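Local coordinates for serine acetyltransferase (Entamoeba histolytica, PDB 3Q1X), which catalyses transfer of an acetyl group from acetyl-CoA to the hydroxyl of L-serine, giving O-acetylserine for cysteine biosynthesis, at the interface of chains A and B. Numbering follows the deposited sequence. Chains: chain A/B, Serine acetyltransferase.

Contact 1: the interface of chains A and B. Residues chain A 78-79, 149, 153; chain B 28-30, 121, 125.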
# COMPACT_ATOMS: atom_id res chain seq x y z
N ALA A 78 2.73 3.64 -27.27
CA ALA A 78 3.62 4.66 -26.69
C ALA A 78 5.00 4.11 -26.34
O ALA A 78 6.01 4.75 -26.61
CB ALA A 78 2.96 5.32 -25.49
N TYR A 79 5.03 2.92 -25.76
CA TYR A 79 6.26 2.27 -25.32
C TYR A 79 6.95 1.46 -26.41
O TYR A 79 8.14 1.16 -26.32
CB TYR A 79 5.98 1.36 -24.14
CG TYR A 79 5.75 2.07 -22.83
CD1 TYR A 79 6.82 2.50 -22.05
CD2 TYR A 79 4.45 2.30 -22.36
CE1 TYR A 79 6.60 3.13 -20.83
CE2 TYR A 79 4.22 2.93 -21.17
CZ TYR A 79 5.30 3.35 -20.40
OH TYR A 79 5.08 3.98 -19.21
N TYR A 149 7.36 -3.20 -21.10
CA TYR A 149 7.21 -1.89 -20.47
C TYR A 149 5.82 -1.63 -19.89
O TYR A 149 5.65 -1.48 -18.67
CB TYR A 149 7.58 -0.79 -21.47
CG TYR A 149 9.08 -0.65 -21.68
CD1 TYR A 149 9.76 -1.53 -22.51
CD2 TYR A 149 9.80 0.35 -21.03
CE1 TYR A 149 11.14 -1.42 -22.70
CE2 TYR A 149 11.19 0.47 -21.21
CZ TYR A 149 11.84 -0.43 -22.05
OH TYR A 149 13.20 -0.34 -22.25
N GLU A 153 4.01 -1.41 -16.06
CA GLU A 153 3.31 -0.22 -15.58
C GLU A 153 1.93 -0.57 -15.05
O GLU A 153 1.51 -0.10 -13.99
CB GLU A 153 3.18 0.83 -16.70
CG GLU A 153 2.59 2.15 -16.23
CD GLU A 153 2.81 3.26 -17.25
OE1 GLU A 153 2.49 3.07 -18.44
OE2 GLU A 153 3.30 4.33 -16.85
N ASP B 28 6.23 9.87 -26.50
CA ASP B 28 5.21 10.54 -25.72
C ASP B 28 4.44 9.49 -24.91
O ASP B 28 3.61 8.74 -25.44
CB ASP B 28 4.28 11.38 -26.60
CG ASP B 28 4.92 12.72 -27.02
OD1 ASP B 28 6.06 13.03 -26.60
OD2 ASP B 28 4.26 13.46 -27.77
N TYR B 29 4.76 9.45 -23.63
CA TYR B 29 4.26 8.43 -22.72
C TYR B 29 2.83 8.72 -22.26
O TYR B 29 2.41 9.89 -22.26
CB TYR B 29 5.22 8.31 -21.53
CG TYR B 29 6.60 7.82 -21.91
CD1 TYR B 29 6.88 6.46 -21.97
CD2 TYR B 29 7.62 8.72 -22.21
CE1 TYR B 29 8.13 6.00 -22.33
CE2 TYR B 29 8.89 8.27 -22.57
CZ TYR B 29 9.14 6.91 -22.62
OH TYR B 29 10.39 6.46 -22.97
N PRO B 30 2.08 7.67 -21.87
CA PRO B 30 0.71 7.83 -21.38
C PRO B 30 0.65 8.78 -20.18
O PRO B 30 1.47 8.66 -19.26
CB PRO B 30 0.31 6.42 -20.96
CG PRO B 30 1.18 5.52 -21.77
CD PRO B 30 2.49 6.25 -21.85
N SER B 121 14.17 4.25 -18.62
CA SER B 121 12.84 4.78 -18.88
C SER B 121 11.73 4.13 -18.04
O SER B 121 10.84 4.83 -17.60
CB SER B 121 12.47 4.76 -20.38
OG SER B 121 12.20 3.47 -20.85
N ARG B 125 9.53 5.87 -15.11
CA ARG B 125 8.09 5.93 -15.30
C ARG B 125 7.30 5.34 -14.14
O ARG B 125 6.26 5.87 -13.78
CB ARG B 125 7.69 5.24 -16.60
CG ARG B 125 8.02 6.04 -17.85
CD ARG B 125 7.01 7.14 -18.09
NE ARG B 125 5.66 6.61 -18.23
CZ ARG B 125 4.55 7.34 -18.27
NH1 ARG B 125 4.62 8.67 -18.15
NH2 ARG B 125 3.38 6.74 -18.41
O HOH W 1 14.31 2.21 -21.79

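Contact 2: the interface of chains A and B. Residues chain A 148-149, 152-153; chain B 118, 122, 126.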
# COMPACT_ATOMS: atom_id res chain seq x y z
N ARG A 148 7.51 -5.49 -22.59
CA ARG A 148 8.30 -5.43 -21.37
C ARG A 148 8.12 -4.14 -20.57
O ARG A 148 8.67 -4.01 -19.48
CB ARG A 148 9.79 -5.64 -21.71
CG ARG A 148 10.13 -7.04 -22.25
CD ARG A 148 10.05 -8.07 -21.14
NE ARG A 148 10.34 -9.42 -21.62
CZ ARG A 148 9.45 -10.23 -22.19
NH1 ARG A 148 8.19 -9.83 -22.35
NH2 ARG A 148 9.81 -11.44 -22.60
N TYR A 149 7.36 -3.20 -21.10
CA TYR A 149 7.21 -1.89 -20.47
C TYR A 149 5.82 -1.63 -19.89
O TYR A 149 5.65 -1.48 -18.67
CB TYR A 149 7.58 -0.79 -21.47
CG TYR A 149 9.08 -0.65 -21.68
CD1 TYR A 149 9.76 -1.53 -22.51
CD2 TYR A 149 9.80 0.35 -21.03
CE1 TYR A 149 11.14 -1.42 -22.70
CE2 TYR A 149 11.19 0.47 -21.21
CZ TYR A 149 11.84 -0.43 -22.05
OH TYR A 149 13.20 -0.34 -22.25
N ARG A 152 4.47 -3.99 -17.20
CA ARG A 152 5.00 -3.65 -15.88
C ARG A 152 4.30 -2.44 -15.26
O ARG A 152 4.00 -2.46 -14.06
CB ARG A 152 6.52 -3.43 -15.92
CG ARG A 152 7.09 -3.00 -14.56
CD ARG A 152 7.01 -4.10 -13.49
NE ARG A 152 7.61 -3.67 -12.22
CZ ARG A 152 8.91 -3.77 -11.92
NH1 ARG A 152 9.78 -4.30 -12.78
NH2 ARG A 152 9.34 -3.33 -10.75
N GLU A 153 4.01 -1.41 -16.06
CA GLU A 153 3.31 -0.22 -15.58
C GLU A 153 1.93 -0.57 -15.05
O GLU A 153 1.51 -0.10 -13.99
CB GLU A 153 3.18 0.83 -16.70
CG GLU A 153 2.59 2.15 -16.23
CD GLU A 153 2.81 3.26 -17.25
OE1 GLU A 153 2.49 3.07 -18.44
OE2 GLU A 153 3.30 4.33 -16.85
N PRO B 118 14.40 -3.20 -17.99
CA PRO B 118 14.80 -3.18 -19.41
C PRO B 118 15.57 -1.91 -19.84
O PRO B 118 16.27 -1.92 -20.86
CB PRO B 118 13.46 -3.26 -20.14
CG PRO B 118 12.51 -2.58 -19.20
CD PRO B 118 12.95 -2.98 -17.83
N LEU B 122 11.79 2.81 -17.82
CA LEU B 122 10.75 2.12 -17.04
C LEU B 122 10.86 2.39 -15.54
O LEU B 122 9.85 2.46 -14.82
CB LEU B 122 10.76 0.61 -17.29
CG LEU B 122 9.50 -0.09 -16.79
CD1 LEU B 122 8.25 0.44 -17.53
CD2 LEU B 122 9.62 -1.58 -16.94
N CYS B 126 7.78 4.24 -13.55
CA CYS B 126 6.89 3.49 -12.66
C CYS B 126 7.53 2.68 -11.52
O CYS B 126 6.80 2.01 -10.80
CB CYS B 126 6.01 2.54 -13.48
SG CYS B 126 6.87 1.06 -14.03

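Contact 1: the interface of chains A and B
A:Tyr79 meets B:Tyr29 and B:Arg125 across the interface between two subunits of this hexapeptide-repeat acyltransferase. The patch joins helical parts of the protein, not its left-handed beta-helix. The two tyrosine rings meet edge to face, with their planes 64° apart. The CD1-CE1 edge of B:Tyr29 points at the face of A:Tyr79, whose CD1 lies in the B:Tyr29 plane. A:Tyr79 CE1 comes to 3.5 Å from B:Tyr29 CD1. B:Pro30 shares that face: the tyrosine covers the CE1 rim, and the proline CD covers the CE2 rim. B:Pro30 CD also rests against A:Ala78 CB, at 3.8 Å.

The tip of A:Tyr79 points at the guanidinium of B:Arg125. B:Arg125 NE donates to A:Tyr79 OH at 2.9 Å, with the oxygen close to the guanidinium plane and 154° at the hydrogen. The arginine chain is bent at its second and third torsions, and its guanidinium lies over CB of B:Tyr29. B:Arg125 NH2 forms a salt bridge with the carboxylate OE2 of A:Glu153 at 2.9 Å. Their planes are 76° apart, so this is not a flat two-pronged pairing, and the hydrogen-bond geometry is weak. B:Arg125 NH2 is also held from its own chain by the carbonyl O of B:Pro30 at 2.8 Å, on a lone pair of that oxygen. The A:Tyr79 OH in turn makes a weak bond to OE1 of A:Glu153. The phenol thus links the arginine and the carboxylate, and the positive charge nearby may strengthen it as a donor.

Beside this cluster, B:Ser121 OG lies near CE2 of A:Tyr149. Water 1 bridges the two hydroxyls, at 2.8 Å from A:Tyr149 OH and 2.6 Å from B:Ser121 OG.

Contact 2: the interface of chains A and B
The backbone of A:Tyr149, at phi -111° and psi -66°, leads from a loop into helix 150-162, and its carbonyl O faces CD1 of B:Leu122 at 3.4 Å. The preceding carbonyl, O of A:Arg148, lies beside the other methyl of the leucine, CD2, at 3.6 Å. B:Leu122 therefore sets its two branches against neighbouring peptide oxygens. These are packing contacts, and no hydrogen bond crosses this patch.

The aromatic ring of A:Tyr149 receives B:Pro118 on one face. CG of the proline sits over the ring, 3.9 Å from its centroid and displaced towards the rim. This is a CH-pi contact. It is tightest at the phenol end, where CG is 3.6 Å from A:Tyr149 CZ. The proline CB reaches further along, to the hydroxyl OH. The two side chains run past each other in opposite directions.

From the same side as the proline, B:Leu122 CD1 comes to 3.8 Å from A:Tyr149 CD2. The leucine CG is anti to the backbone N, at chi1 -166°, and the branched end spans from A:Tyr149 to A:Arg152. There CD2 packs on the aliphatic CB and CG of A:Arg152. The arginine meets the leucine through its aliphatic carbons.

B:Cys126 closes the row one turn further on. Its SG lies 4.1 Å from CA of A:Glu153, a loose contact, and a similar distance from CG of A:Arg152. A weak bond ties the thiol to the carbonyl O of B:Leu122 in its own chain.

Helix 120-126 of chain B, with B:Pro118 just before it, lies here against the start of helix 150-162 of chain A, in the N-terminal helical region, which precedes the beta-helix in the chain.

The centres of contact 1 and contact 2, taken over their C-alpha atoms, are about 7 Å apart, so they are neighbouring parts of one surface. Both use A:Tyr149 and A:Glu153 on one side and helix 120-126 on the other. Contact 1 adds the end of helix 59-79 and the loop that carries B:Asp28 to B:Pro30. It supplies polar and charged bonds, whereas contact 2 is apolar packing. Together they join the helical regions of adjacent subunits. The deposited assembly holds three copies, and the patches probably help hold that trimer together.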